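Local structure of Pre-mRNA-processing-splicing factor 8 (Cryptococcus neoformans var. grubii serotype A, 6MX6) at residues C5-T10 against E150-S155; R53-E58 against I142-L147; E61-T66 against Y165-Y170; N68-M73 against D100-D105. The protein is a spliceosomal protein whose intein, described here, probably excises itself by protein splicing through its Hint-type domain. All coordinates share one frame; numbering follows the deposited sequence.

Interaction 1 of 4, residues C5-T10 against E150-S155; sequences CLQNGT and EPTKWS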
loop_
_atom_site.group_PDB
_atom_site.type_symbol
_atom_site.label_atom_id
_atom_site.label_comp_id
_atom_site.label_asym_id
_atom_site.label_seq_id
_atom_site.Cartn_x
_atom_site.Cartn_y
_atom_site.Cartn_z
ATOM N N CYS A 5 -1.453 6.429 -4.782
ATOM C CA CYS A 5 -0.285 7.174 -4.329
ATOM C C CYS A 5 -0.272 7.271 -2.795
ATOM O O CYS A 5 -1.312 7.099 -2.166
ATOM C CB CYS A 5 -0.306 8.541 -4.963
ATOM S SG CYS A 5 -1.061 8.449 -6.601
ATOM N N LEU A 6 0.884 7.579 -2.203
ATOM C CA LEU A 6 1.092 7.399 -0.769
ATOM C C LEU A 6 1.486 8.701 -0.090
ATOM O O LEU A 6 2.135 9.560 -0.687
ATOM C CB LEU A 6 2.188 6.362 -0.501
ATOM C CG LEU A 6 1.937 4.974 -1.085
ATOM C CD1 LEU A 6 3.163 4.108 -0.825
ATOM C CD2 LEU A 6 0.710 4.351 -0.457
ATOM N N GLN A 7 1.125 8.826 1.189
ATOM C CA GLN A 7 1.496 10.017 1.932
ATOM C C GLN A 7 3.005 10.138 2.025
ATOM O O GLN A 7 3.711 9.146 2.243
ATOM C CB GLN A 7 0.916 9.991 3.346
ATOM C CG GLN A 7 1.154 11.291 4.089
ATOM C CD GLN A 7 0.479 11.304 5.445
ATOM O OE1 GLN A 7 0.739 10.442 6.277
ATOM N NE2 GLN A 7 -0.397 12.282 5.670
ATOM N N ASN A 8 3.504 11.361 1.847
ATOM C CA ASN A 8 4.925 11.608 2.046
ATOM C C ASN A 8 5.360 11.152 3.433
ATOM O O ASN A 8 4.659 11.362 4.429
ATOM C CB ASN A 8 5.245 13.087 1.861
ATOM C CG ASN A 8 5.299 13.493 0.395
ATOM O OD1 ASN A 8 4.911 12.730 -0.491
ATOM N ND2 ASN A 8 5.777 14.703 0.136
ATOM N N GLY A 9 6.533 10.543 3.492
ATOM C CA GLY A 9 7.040 9.975 4.722
ATOM C C GLY A 9 6.786 8.495 4.865
ATOM O O GLY A 9 7.257 7.892 5.839
ATOM N N THR A 10 6.059 7.893 3.930
ATOM C CA THR A 10 5.897 6.448 3.921
ATOM C C THR A 10 7.242 5.796 3.610
ATOM O O THR A 10 7.922 6.174 2.653
ATOM C CB THR A 10 4.844 6.029 2.897
ATOM O OG1 THR A 10 3.580 6.655 3.192
ATOM C CG2 THR A 10 4.676 4.525 2.914
ATOM N N GLU A 150 -7.719 17.316 6.657
ATOM C CA GLU A 150 -6.889 18.347 6.047
ATOM C C GLU A 150 -5.985 17.720 5.006
ATOM O O GLU A 150 -5.574 16.559 5.151
ATOM C CB GLU A 150 -6.040 19.084 7.100
ATOM C CG GLU A 150 -6.849 19.963 8.049
ATOM C CD GLU A 150 -7.223 21.336 7.470
ATOM O OE1 GLU A 150 -7.174 21.541 6.232
ATOM O OE2 GLU A 150 -7.580 22.226 8.273
ATOM N N PRO A 151 -5.643 18.456 3.941
ATOM C CA PRO A 151 -4.807 17.895 2.880
ATOM C C PRO A 151 -3.367 17.711 3.324
ATOM O O PRO A 151 -2.842 18.474 4.138
ATOM C CB PRO A 151 -4.885 18.940 1.759
ATOM C CG PRO A 151 -5.927 19.916 2.173
ATOM C CD PRO A 151 -6.029 19.851 3.660
ATOM N N THR A 152 -2.718 16.701 2.749
ATOM C CA THR A 152 -1.303 16.477 2.989
ATOM C C THR A 152 -0.653 16.049 1.680
ATOM O O THR A 152 -1.325 15.637 0.731
ATOM C CB THR A 152 -1.046 15.425 4.089
ATOM O OG1 THR A 152 -1.589 14.163 3.694
ATOM C CG2 THR A 152 -1.685 15.846 5.421
ATOM N N LYS A 153 0.676 16.161 1.642
ATOM C CA LYS A 153 1.412 15.878 0.423
ATOM C C LYS A 153 1.563 14.381 0.221
ATOM O O LYS A 153 1.774 13.626 1.177
ATOM C CB LYS A 153 2.798 16.529 0.465
ATOM C CG LYS A 153 2.746 18.037 0.418
ATOM C CD LYS A 153 4.152 18.644 0.507
ATOM C CE LYS A 153 4.088 20.161 0.415
ATOM N NZ LYS A 153 5.421 20.765 0.140
ATOM N N TRP A 154 1.470 13.964 -1.033
ATOM C CA TRP A 154 1.620 12.578 -1.425
ATOM C C TRP A 154 2.540 12.489 -2.636
ATOM O O TRP A 154 2.713 13.458 -3.391
ATOM C CB TRP A 154 0.264 11.931 -1.767
ATOM C CG TRP A 154 -0.516 12.642 -2.848
ATOM C CD1 TRP A 154 -1.505 13.560 -2.665
ATOM C CD2 TRP A 154 -0.374 12.491 -4.273
ATOM N NE1 TRP A 154 -1.998 13.981 -3.880
ATOM C CE2 TRP A 154 -1.321 13.339 -4.880
ATOM C CE3 TRP A 154 0.459 11.723 -5.090
ATOM C CZ2 TRP A 154 -1.454 13.444 -6.269
ATOM C CZ3 TRP A 154 0.321 11.822 -6.467
ATOM C CH2 TRP A 154 -0.626 12.676 -7.041
ATOM N N SER A 155 3.081 11.287 -2.826
ATOM C CA SER A 155 3.939 10.957 -3.954
ATOM C C SER A 155 3.514 9.608 -4.508
ATOM O O SER A 155 3.137 8.699 -3.755
ATOM C CB SER A 155 5.416 10.935 -3.545
ATOM O OG SER A 155 5.810 12.177 -2.982
HETATM O O HOH W 1 4.202 15.830 -2.488
#

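Interaction 2 of 4, residues R53-E58 against I142-L147; sequences RIKTHE and INSIEL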
loop_
_atom_site.group_PDB
_atom_site.type_symbol
_atom_site.label_atom_id
_atom_site.label_comp_id
_atom_site.label_asym_id
_atom_site.label_seq_id
_atom_site.Cartn_x
_atom_site.Cartn_y
_atom_site.Cartn_z
ATOM N N ARG A 53 -6.771 7.451 5.798
ATOM C CA ARG A 53 -5.941 6.768 6.786
ATOM C C ARG A 53 -6.541 5.396 7.064
ATOM O O ARG A 53 -7.714 5.291 7.448
ATOM C CB ARG A 53 -5.846 7.586 8.077
ATOM C CG ARG A 53 -5.021 6.899 9.178
ATOM C CD ARG A 53 -4.850 7.779 10.406
ATOM N NE ARG A 53 -4.165 9.014 10.041
ATOM C CZ ARG A 53 -2.846 9.162 10.035
ATOM N NH1 ARG A 53 -2.058 8.162 10.424
ATOM N NH2 ARG A 53 -2.310 10.320 9.653
ATOM N N ILE A 54 -5.736 4.354 6.874
ATOM C CA ILE A 54 -6.116 2.973 7.141
ATOM C C ILE A 54 -5.362 2.519 8.377
ATOM O O ILE A 54 -4.121 2.561 8.411
ATOM C CB ILE A 54 -5.809 2.058 5.945
ATOM C CG1 ILE A 54 -6.541 2.566 4.709
ATOM C CG2 ILE A 54 -6.223 0.615 6.266
ATOM C CD1 ILE A 54 -6.071 1.933 3.402
ATOM N N LYS A 55 -6.113 2.093 9.396
ATOM C CA LYS A 55 -5.563 1.548 10.631
ATOM C C LYS A 55 -5.935 0.080 10.757
ATOM O O LYS A 55 -7.091 -0.299 10.518
ATOM C CB LYS A 55 -6.096 2.288 11.864
ATOM C CG LYS A 55 -5.733 3.763 11.964
ATOM C CD LYS A 55 -6.326 4.349 13.237
ATOM C CE LYS A 55 -5.458 5.451 13.819
ATOM N NZ LYS A 55 -4.105 4.965 14.174
ATOM N N THR A 56 -4.964 -0.723 11.193
ATOM C CA THR A 56 -5.152 -2.149 11.399
ATOM C C THR A 56 -5.334 -2.451 12.883
ATOM O O THR A 56 -4.947 -1.669 13.753
ATOM C CB THR A 56 -3.962 -2.940 10.842
ATOM O OG1 THR A 56 -2.737 -2.428 11.385
ATOM C CG2 THR A 56 -3.920 -2.833 9.304
ATOM N N HIS A 57 -5.966 -3.590 13.158
ATOM C CA HIS A 57 -5.969 -4.115 14.521
ATOM C C HIS A 57 -4.551 -4.357 15.002
ATOM O O HIS A 57 -4.203 -4.027 16.144
ATOM C CB HIS A 57 -6.763 -5.424 14.580
ATOM C CG HIS A 57 -8.239 -5.246 14.466
ATOM N ND1 HIS A 57 -9.080 -5.292 15.557
ATOM C CD2 HIS A 57 -9.030 -5.037 13.388
ATOM C CE1 HIS A 57 -10.327 -5.115 15.156
ATOM N NE2 HIS A 57 -10.324 -4.956 13.845
ATOM N N GLU A 58 -3.725 -4.950 14.148
ATOM C CA GLU A 58 -2.349 -5.267 14.492
ATOM C C GLU A 58 -1.528 -3.990 14.658
ATOM O O GLU A 58 -1.814 -2.959 14.048
ATOM C CB GLU A 58 -1.732 -6.158 13.411
ATOM C CG GLU A 58 -2.328 -7.568 13.308
ATOM C CD GLU A 58 -3.673 -7.620 12.577
ATOM O OE1 GLU A 58 -4.248 -8.725 12.455
ATOM O OE2 GLU A 58 -4.167 -6.562 12.127
ATOM N N ILE A 142 -8.156 -4.839 8.854
ATOM C CA ILE A 142 -8.368 -3.400 8.891
ATOM C C ILE A 142 -9.373 -3.075 9.989
ATOM O O ILE A 142 -10.468 -3.647 10.039
ATOM C CB ILE A 142 -8.840 -2.890 7.522
ATOM C CG1 ILE A 142 -7.711 -3.064 6.506
ATOM C CG2 ILE A 142 -9.266 -1.439 7.616
ATOM C CD1 ILE A 142 -8.072 -2.584 5.122
ATOM N N ASN A 143 -9.002 -2.157 10.875
ATOM C CA ASN A 143 -9.898 -1.711 11.933
ATOM C C ASN A 143 -10.666 -0.458 11.546
ATOM O O ASN A 143 -11.834 -0.310 11.922
ATOM C CB ASN A 143 -9.112 -1.456 13.223
ATOM C CG ASN A 143 -10.018 -1.178 14.409
ATOM O OD1 ASN A 143 -10.975 -1.915 14.663
ATOM N ND2 ASN A 143 -9.726 -0.106 15.135
ATOM N N SER A 144 -10.047 0.455 10.803
ATOM C CA SER A 144 -10.768 1.655 10.401
ATOM C C SER A 144 -10.160 2.208 9.128
ATOM O O SER A 144 -8.977 2.011 8.849
ATOM C CB SER A 144 -10.762 2.732 11.497
ATOM O OG SER A 144 -9.445 3.131 11.822
ATOM N N ILE A 145 -10.986 2.899 8.349
ATOM C CA ILE A 145 -10.503 3.612 7.175
ATOM C C ILE A 145 -11.294 4.906 7.110
ATOM O O ILE A 145 -12.530 4.882 7.104
ATOM C CB ILE A 145 -10.632 2.790 5.874
ATOM C CG1 ILE A 145 -10.096 3.589 4.677
ATOM C CG2 ILE A 145 -12.067 2.310 5.645
ATOM C CD1 ILE A 145 -9.798 2.735 3.441
ATOM N N GLU A 146 -10.595 6.034 7.164
ATOM C CA GLU A 146 -11.296 7.305 7.314
ATOM C C GLU A 146 -10.647 8.374 6.460
ATOM O O GLU A 146 -9.426 8.413 6.338
ATOM C CB GLU A 146 -11.304 7.780 8.776
ATOM C CG GLU A 146 -12.046 6.876 9.770
ATOM C CD GLU A 146 -13.555 6.863 9.548
ATOM O OE1 GLU A 146 -14.071 7.732 8.812
ATOM O OE2 GLU A 146 -14.229 5.981 10.119
ATOM N N LEU A 147 -11.465 9.266 5.905
ATOM C CA LEU A 147 -10.930 10.412 5.186
ATOM C C LEU A 147 -10.366 11.420 6.177
ATOM O O LEU A 147 -11.013 11.750 7.177
ATOM C CB LEU A 147 -12.027 11.058 4.336
ATOM C CG LEU A 147 -11.650 12.315 3.547
ATOM C CD1 LEU A 147 -10.772 11.972 2.361
ATOM C CD2 LEU A 147 -12.909 13.039 3.085
HETATM O O HOH W 2 -8.691 5.218 10.042
#

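Interaction 3 of 4, residues E61-T66 against Y165-Y170; sequences EDLVCT and YLRYDY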
loop_
_atom_site.group_PDB
_atom_site.type_symbol
_atom_site.label_atom_id
_atom_site.label_comp_id
_atom_site.label_asym_id
_atom_site.label_seq_id
_atom_site.Cartn_x
_atom_site.Cartn_y
_atom_site.Cartn_z
ATOM N N GLU A 61 2.249 0.383 11.461
ATOM C CA GLU A 61 2.040 1.783 11.103
ATOM C C GLU A 61 0.830 1.945 10.195
ATOM O O GLU A 61 0.588 1.123 9.309
ATOM C CB GLU A 61 3.284 2.340 10.400
ATOM C CG GLU A 61 4.414 2.708 11.355
ATOM C CD GLU A 61 5.531 3.486 10.678
ATOM O OE1 GLU A 61 5.427 3.752 9.462
ATOM O OE2 GLU A 61 6.515 3.826 11.368
ATOM N N ASP A 62 0.065 3.015 10.420
ATOM C CA ASP A 62 -1.064 3.318 9.546
ATOM C C ASP A 62 -0.593 3.471 8.103
ATOM O O ASP A 62 0.498 3.976 7.837
ATOM C CB ASP A 62 -1.753 4.624 9.951
ATOM C CG ASP A 62 -2.280 4.619 11.376
ATOM O OD1 ASP A 62 -2.329 3.544 12.017
ATOM O OD2 ASP A 62 -2.655 5.716 11.850
ATOM N N LEU A 63 -1.445 3.068 7.164
ATOM C CA LEU A 63 -1.208 3.324 5.744
ATOM C C LEU A 63 -2.053 4.520 5.326
ATOM O O LEU A 63 -3.271 4.501 5.502
ATOM C CB LEU A 63 -1.562 2.101 4.899
ATOM C CG LEU A 63 -1.377 2.260 3.390
ATOM C CD1 LEU A 63 0.113 2.483 3.071
ATOM C CD2 LEU A 63 -1.930 1.049 2.656
ATOM N N VAL A 64 -1.428 5.557 4.769
ATOM C CA VAL A 64 -2.162 6.772 4.414
ATOM C C VAL A 64 -1.984 7.004 2.920
ATOM O O VAL A 64 -0.850 7.082 2.439
ATOM C CB VAL A 64 -1.696 7.992 5.225
ATOM C CG1 VAL A 64 -2.542 9.197 4.890
ATOM C CG2 VAL A 64 -1.767 7.703 6.731
ATOM N N CYS A 65 -3.093 7.104 2.187
ATOM C CA CYS A 65 -2.994 7.065 0.731
ATOM C C CYS A 65 -4.183 7.744 0.057
ATOM O O CYS A 65 -5.197 8.048 0.682
ATOM C CB CYS A 65 -2.839 5.624 0.262
ATOM S SG CYS A 65 -4.263 4.601 0.674
ATOM N N THR A 66 -4.053 7.976 -1.247
ATOM C CA THR A 66 -5.094 8.696 -1.971
ATOM C C THR A 66 -6.324 7.824 -2.200
ATOM O O THR A 66 -6.279 6.592 -2.121
ATOM C CB THR A 66 -4.597 9.184 -3.338
ATOM O OG1 THR A 66 -4.092 8.062 -4.071
ATOM C CG2 THR A 66 -3.527 10.233 -3.175
ATOM N N TYR A 165 5.271 -3.837 -4.436
ATOM C CA TYR A 165 6.518 -3.483 -3.772
ATOM C C TYR A 165 6.257 -3.492 -2.273
ATOM O O TYR A 165 5.122 -3.676 -1.826
ATOM C CB TYR A 165 7.054 -2.125 -4.248
ATOM C CG TYR A 165 6.087 -0.979 -4.022
ATOM C CD1 TYR A 165 4.968 -0.817 -4.827
ATOM C CD2 TYR A 165 6.297 -0.063 -2.998
ATOM C CE1 TYR A 165 4.081 0.216 -4.612
ATOM C CE2 TYR A 165 5.421 0.978 -2.784
ATOM C CZ TYR A 165 4.316 1.111 -3.586
ATOM O OH TYR A 165 3.436 2.148 -3.369
ATOM N N LEU A 166 7.312 -3.298 -1.489
ATOM C CA LEU A 166 7.236 -3.521 -0.051
ATOM C C LEU A 166 7.413 -2.235 0.739
ATOM O O LEU A 166 8.338 -1.454 0.476
ATOM C CB LEU A 166 8.287 -4.538 0.393
ATOM C CG LEU A 166 8.044 -5.973 -0.073
ATOM C CD1 LEU A 166 9.046 -6.908 0.592
ATOM C CD2 LEU A 166 6.609 -6.419 0.188
ATOM N N ARG A 167 6.537 -2.037 1.725
ATOM C CA ARG A 167 6.796 -1.105 2.811
ATOM C C ARG A 167 7.916 -1.656 3.693
ATOM O O ARG A 167 8.261 -2.837 3.632
ATOM C CB ARG A 167 5.521 -0.884 3.638
ATOM C CG ARG A 167 5.457 0.449 4.397
ATOM C CD ARG A 167 4.058 0.728 4.953
ATOM N NE ARG A 167 3.743 -0.108 6.113
ATOM C CZ ARG A 167 2.704 0.097 6.916
ATOM N NH1 ARG A 167 1.868 1.099 6.674
ATOM N NH2 ARG A 167 2.486 -0.707 7.952
ATOM N N TYR A 168 8.483 -0.781 4.527
ATOM C CA TYR A 168 9.639 -1.157 5.337
ATOM C C TYR A 168 9.336 -2.336 6.267
ATOM O O TYR A 168 10.250 -3.092 6.622
ATOM C CB TYR A 168 10.119 0.051 6.144
ATOM C CG TYR A 168 9.293 0.258 7.391
ATOM C CD1 TYR A 168 8.028 0.830 7.323
ATOM C CD2 TYR A 168 9.762 -0.151 8.630
ATOM C CE1 TYR A 168 7.261 1.002 8.464
ATOM C CE2 TYR A 168 9.007 0.017 9.773
ATOM C CZ TYR A 168 7.760 0.590 9.687
ATOM O OH TYR A 168 7.016 0.749 10.837
ATOM N N ASP A 169 8.077 -2.509 6.676
ATOM C CA ASP A 169 7.652 -3.632 7.503
ATOM C C ASP A 169 7.072 -4.775 6.677
ATOM O O ASP A 169 6.329 -5.602 7.214
ATOM C CB ASP A 169 6.633 -3.176 8.556
ATOM C CG ASP A 169 5.348 -2.634 7.938
ATOM O OD1 ASP A 169 5.286 -2.473 6.701
ATOM O OD2 ASP A 169 4.387 -2.372 8.692
ATOM N N TYR A 170 7.373 -4.816 5.378
ATOM C CA TYR A 170 7.009 -5.881 4.453
ATOM C C TYR A 170 5.520 -5.918 4.112
ATOM O O TYR A 170 5.077 -6.861 3.459
ATOM C CB TYR A 170 7.472 -7.250 4.977
ATOM C CG TYR A 170 8.967 -7.286 5.196
ATOM C CD1 TYR A 170 9.841 -7.370 4.123
ATOM C CD2 TYR A 170 9.503 -7.205 6.475
ATOM C CE1 TYR A 170 11.217 -7.389 4.317
ATOM C CE2 TYR A 170 10.870 -7.227 6.680
ATOM C CZ TYR A 170 11.722 -7.316 5.598
ATOM O OH TYR A 170 13.083 -7.337 5.803
HETATM O O HOH W 3 4.738 -0.898 11.015
HETATM O O HOH W 4 2.838 3.893 5.976
#

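Interaction 4 of 4, residues N68-M73 against D100-D105; sequences NHILSM and DVTVDD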
loop_
_atom_site.group_PDB
_atom_site.type_symbol
_atom_site.label_atom_id
_atom_site.label_comp_id
_atom_site.label_asym_id
_atom_site.label_seq_id
_atom_site.Cartn_x
_atom_site.Cartn_y
_atom_site.Cartn_z
ATOM N N ASN A 68 -7.759 7.086 -4.916
ATOM C CA ASN A 68 -7.660 6.185 -6.059
ATOM C C ASN A 68 -6.532 5.176 -5.916
ATOM O O ASN A 68 -6.294 4.390 -6.840
ATOM C CB ASN A 68 -7.485 6.978 -7.367
ATOM C CG ASN A 68 -6.288 7.896 -7.340
ATOM O OD1 ASN A 68 -5.881 8.376 -6.288
ATOM N ND2 ASN A 68 -5.719 8.159 -8.511
ATOM N N HIS A 69 -5.837 5.176 -4.784
ATOM C CA HIS A 69 -4.781 4.202 -4.573
ATOM C C HIS A 69 -5.360 2.792 -4.552
ATOM O O HIS A 69 -6.470 2.566 -4.071
ATOM C CB HIS A 69 -4.057 4.499 -3.271
ATOM C CG HIS A 69 -2.882 3.616 -3.029
ATOM N ND1 HIS A 69 -1.718 3.713 -3.756
ATOM C CD2 HIS A 69 -2.698 2.602 -2.152
ATOM C CE1 HIS A 69 -0.862 2.801 -3.333
ATOM N NE2 HIS A 69 -1.431 2.119 -2.354
ATOM N N ILE A 70 -4.615 1.844 -5.107
ATOM C CA ILE A 70 -5.068 0.460 -5.209
ATOM C C ILE A 70 -4.490 -0.319 -4.037
ATOM O O ILE A 70 -3.275 -0.332 -3.836
ATOM C CB ILE A 70 -4.638 -0.171 -6.542
ATOM C CG1 ILE A 70 -5.261 0.586 -7.717
ATOM C CG2 ILE A 70 -5.019 -1.643 -6.573
ATOM C CD1 ILE A 70 -4.644 0.230 -9.053
ATOM N N LEU A 71 -5.357 -0.968 -3.266
ATOM C CA LEU A 71 -4.944 -1.880 -2.205
ATOM C C LEU A 71 -4.852 -3.299 -2.757
ATOM O O LEU A 71 -5.785 -3.779 -3.411
ATOM C CB LEU A 71 -5.945 -1.840 -1.051
ATOM C CG LEU A 71 -6.299 -0.455 -0.515
ATOM C CD1 LEU A 71 -7.450 -0.548 0.483
ATOM C CD2 LEU A 71 -5.079 0.193 0.125
ATOM N N SER A 72 -3.730 -3.958 -2.496
ATOM C CA SER A 72 -3.576 -5.373 -2.801
ATOM C C SER A 72 -3.956 -6.160 -1.556
ATOM O O SER A 72 -3.340 -5.994 -0.503
ATOM C CB SER A 72 -2.145 -5.689 -3.234
ATOM O OG SER A 72 -1.892 -5.189 -4.532
ATOM N N MET A 73 -4.975 -7.002 -1.673
ATOM C CA MET A 73 -5.601 -7.637 -0.536
ATOM C C MET A 73 -5.776 -9.123 -0.804
ATOM O O MET A 73 -5.583 -9.614 -1.923
ATOM C CB MET A 73 -6.963 -6.992 -0.230
ATOM C CG MET A 73 -7.010 -5.501 -0.496
ATOM S SD MET A 73 -8.370 -4.667 0.349
ATOM C CE MET A 73 -7.841 -4.810 2.052
ATOM N N ASP A 100 -7.257 -6.894 -6.079
ATOM C CA ASP A 100 -6.881 -5.486 -6.025
ATOM C C ASP A 100 -8.153 -4.649 -5.996
ATOM O O ASP A 100 -9.080 -4.899 -6.773
ATOM C CB ASP A 100 -6.007 -5.099 -7.221
ATOM C CG ASP A 100 -4.690 -5.856 -7.248
ATOM O OD1 ASP A 100 -4.258 -6.366 -6.186
ATOM O OD2 ASP A 100 -4.085 -5.950 -8.336
ATOM N N VAL A 101 -8.206 -3.666 -5.102
ATOM C CA VAL A 101 -9.393 -2.821 -4.989
ATOM C C VAL A 101 -8.968 -1.399 -4.652
ATOM O O VAL A 101 -8.097 -1.187 -3.807
ATOM C CB VAL A 101 -10.385 -3.374 -3.945
ATOM C CG1 VAL A 101 -9.712 -3.529 -2.599
ATOM C CG2 VAL A 101 -11.615 -2.486 -3.846
ATOM N N THR A 102 -9.564 -0.420 -5.329
ATOM C CA THR A 102 -9.217 0.955 -5.010
ATOM C C THR A 102 -9.768 1.325 -3.639
ATOM O O THR A 102 -10.748 0.745 -3.159
ATOM C CB THR A 102 -9.754 1.927 -6.062
ATOM O OG1 THR A 102 -11.187 1.975 -5.993
ATOM C CG2 THR A 102 -9.299 1.518 -7.466
ATOM N N VAL A 103 -9.113 2.301 -3.005
ATOM C CA VAL A 103 -9.585 2.806 -1.720
ATOM C C VAL A 103 -11.022 3.310 -1.837
ATOM O O VAL A 103 -11.840 3.080 -0.945
ATOM C CB VAL A 103 -8.626 3.892 -1.186
ATOM C CG1 VAL A 103 -9.286 4.702 -0.093
ATOM C CG2 VAL A 103 -7.313 3.269 -0.680
ATOM N N ASP A 104 -11.365 3.980 -2.944
ATOM C CA ASP A 104 -12.731 4.494 -3.103
ATOM C C ASP A 104 -13.762 3.367 -3.034
ATOM O O ASP A 104 -14.762 3.444 -2.292
ATOM C CB ASP A 104 -12.860 5.233 -4.436
ATOM C CG ASP A 104 -12.599 6.719 -4.318
ATOM O OD1 ASP A 104 -12.709 7.270 -3.195
ATOM O OD2 ASP A 104 -12.280 7.337 -5.359
ATOM N N ASP A 105 -13.516 2.299 -3.799
ATOM C CA ASP A 105 -14.454 1.188 -3.870
ATOM C C ASP A 105 -14.518 0.439 -2.551
ATOM O O ASP A 105 -15.597 0.005 -2.130
ATOM C CB ASP A 105 -14.060 0.240 -5.003
ATOM C CG ASP A 105 -14.343 0.823 -6.385
ATOM O OD1 ASP A 105 -15.248 1.674 -6.508
ATOM O OD2 ASP A 105 -13.671 0.409 -7.354
#

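Interaction 1 of 4, residues C5-T10 against E150-S155
Leu6 and Ser155 form an antiparallel hydrogen-bonded pair, and Gln7 faces Trp154 as the adjoining non-hydrogen-bonded pair. Asn8 N then donates to Lys153 O at 2.9 Å, where a type II turn carries the chain away from the partner strand. Gly9 sits in that turn, and Gln7 O takes both N and OG1 of Thr10.

The side chains add two hydrogen bonds and one sulfur-aromatic contact. Ser155 OG donates to Asn8 OD1 at 2.7 Å, coming in tilted from the carbonyl plane. The other branch of this amide, Asn8 ND2, touches Lys153 CB at 3.5 Å. A water joins ND2, weakly, to Trp154 O. Gln7 is extended, and its NE2 reaches Thr152 OG1 at 3.0 Å. That bond is nearly straight and lies close to the amide plane. At the other end, Trp154 CG stands between its backbone N and carbonyl carbon (chi1 57°), and the indole meets Cys5. Cys5 CB is 3.3 Å from Trp154 CE3. Cys5 SG approaches Trp154 CZ3 to 3.6 Å, a sulfur-aromatic contact that is oblique to the ring.

Cys5 N is also held by Thr66 OG1 and His69 ND1. A cysteine beside a TxxH threonine and histidine is consistent with the N-terminal splice junction of an intein, here held between strand 152-159 and strand 63-65 of the Hint-type fold.

Interaction 2 of 4, residues R53-E58 against I142-L147
Arg53 N donates to Glu146 O at 2.9 Å, and Arg53 O takes Glu146 N in return. A water bridges Arg53 O to Ser144 OG. The arginine side chain bends at chi3, and its guanidinium leaves the contact for Glu148 and Asp62.

Ile54 points to the opposite face of the sheet and lies beside Ile145. Ile54 CG1 meets Ile145 CD1 at 3.5 Å, which is tight packing. The other branch, Ile54 CG2, touches Ile142 CD1 at 3.9 Å, the two side chains being inclined to each other. Phe106 of helix 103-108 packs on Ile142 and Ile145 on this face.

Lys55 carries the irregular point. Its O accepts from Asn143 N at 2.7 Å and from Ser144 N at 3.1 Å. Two residues thus face one, a classic beta bulge in the six-stranded antiparallel sheet of this Hint-type fold. Lys55 CB passes Ser144 OG at 3.5 Å, while its NZ forms a salt bridge with Asp62.

Thr56 pairs with Ile142 beyond the bulge, and its OG1 donates to Glu58 O. His57 closes the contact at the surface. Asn143 CB lies over one face of the imidazole, 3.9 Å from the ring centre, in a CH-pi contact. With CG anti to the backbone N (chi1 -172°), Asn143 CG comes to 3.8 Å from His57 NE2. Asn143 OD1 also lies over that ring, and the amide and ring planes are 65° apart.

Interaction 3 of 4, residues E61-T66 against Y165-Y170
Arg167 presents the end of its guanidinium to Glu61 O, with NH1 and NH2 both donating to that one atom. The distances are 2.9 Å from Arg167 NH1 to Glu61 O and 3.0 Å from Arg167 NH2. Neither bond is straight. NH1 stands well above the carbonyl plane, whereas NH2 is only tilted from it. Glu61 CB lies over one face of the guanidinium.

The side of the same group is turned to Asp169. Arg167 NE meets Asp169 OD1 at 2.9 Å, and Arg167 NH2 meets Asp169 OD2 at 2.6 Å in a salt bridge. Both oxygens are met on the syn side. The chain is bent at chi3 (74°), which places NE. With one end on Glu61 and one side on Asp169, the buried guanidinium is fixed in rotation.

Residues 167-170 form a type I turn, the tip of the hairpin of strands 164-166 and 172-174. Arg167 thus ties this hairpin near the C-terminus to the approach to strand 63-65, an edge of the six-stranded sheet.

Tyr168 crosses the Glu61 side chain at about a right angle, with ring and carboxylate planes 52° apart. Its OH sits 3.3 Å from Glu61 CG. Asp169 CB lies over the centre of one face of this ring, and Arg11 makes a cation-pi contact with it. One water joins Glu61 N, Tyr168 OH and Asp169 OD2.

Interaction 4 of 4, residues N68-M73 against D100-D105
Met73 packs against Val101, and its side chain can be followed outward. CB leads to CG, which lies 4.0 Å from Val101 CG1. SD comes closer, 3.4 Å from the same Val101 CG1. The bend at chi3 (69°) then places CE, which packs on Ile142 CD1. On the face that carries Leu71 and Val101, Leu71 CG touches Val103 CG2 at 3.9 Å. The other face holds Ile70 CG2 against Asp100 CB, and Ser72 OG donates to Asp100 OD1 at 3.1 Å from above the carboxylate plane. Arg98 is a second partner of that oxygen.

The backbones pair antiparallel, Leu71 with Val101 exchanging two bonds. Val103 N adds a third, to His69 O at 2.9 Å. There the strand gives way to a helix, and N-cap Thr102 OG1 accepts from Asp105 N.

Strand 96-102 is an edge of the six-stranded sheet. Strand 117-120 lies beyond strand 70-76 and touches Met73, while helix 103-108 brings Val103 onto strands 52-56 and 63-65.

Interactions 2 and 4 are both antiparallel strand pairings in the six-stranded sheet. Their apolar sides meet, Ile54 on Leu71 and Ile145 on Val103. Interaction 2 is mainly a surface contact with charged and polar residues on its outer face. Interaction 4 is more buried. Interaction 1 pairs strands of the four-stranded sheet and mixes backbone bonds with amide and hydroxyl bonds. Interaction 3, nearest the chain centre, has no strand pairing and rests on one buried arginine, a tyrosine packed on Glu61, and bridging waters. Segment 61-66 joins several of them: Val64 and Thr66 bond to segment 5-10, and Leu63 to Ile54. Leu6 packs on His69 between interactions 1 and 4.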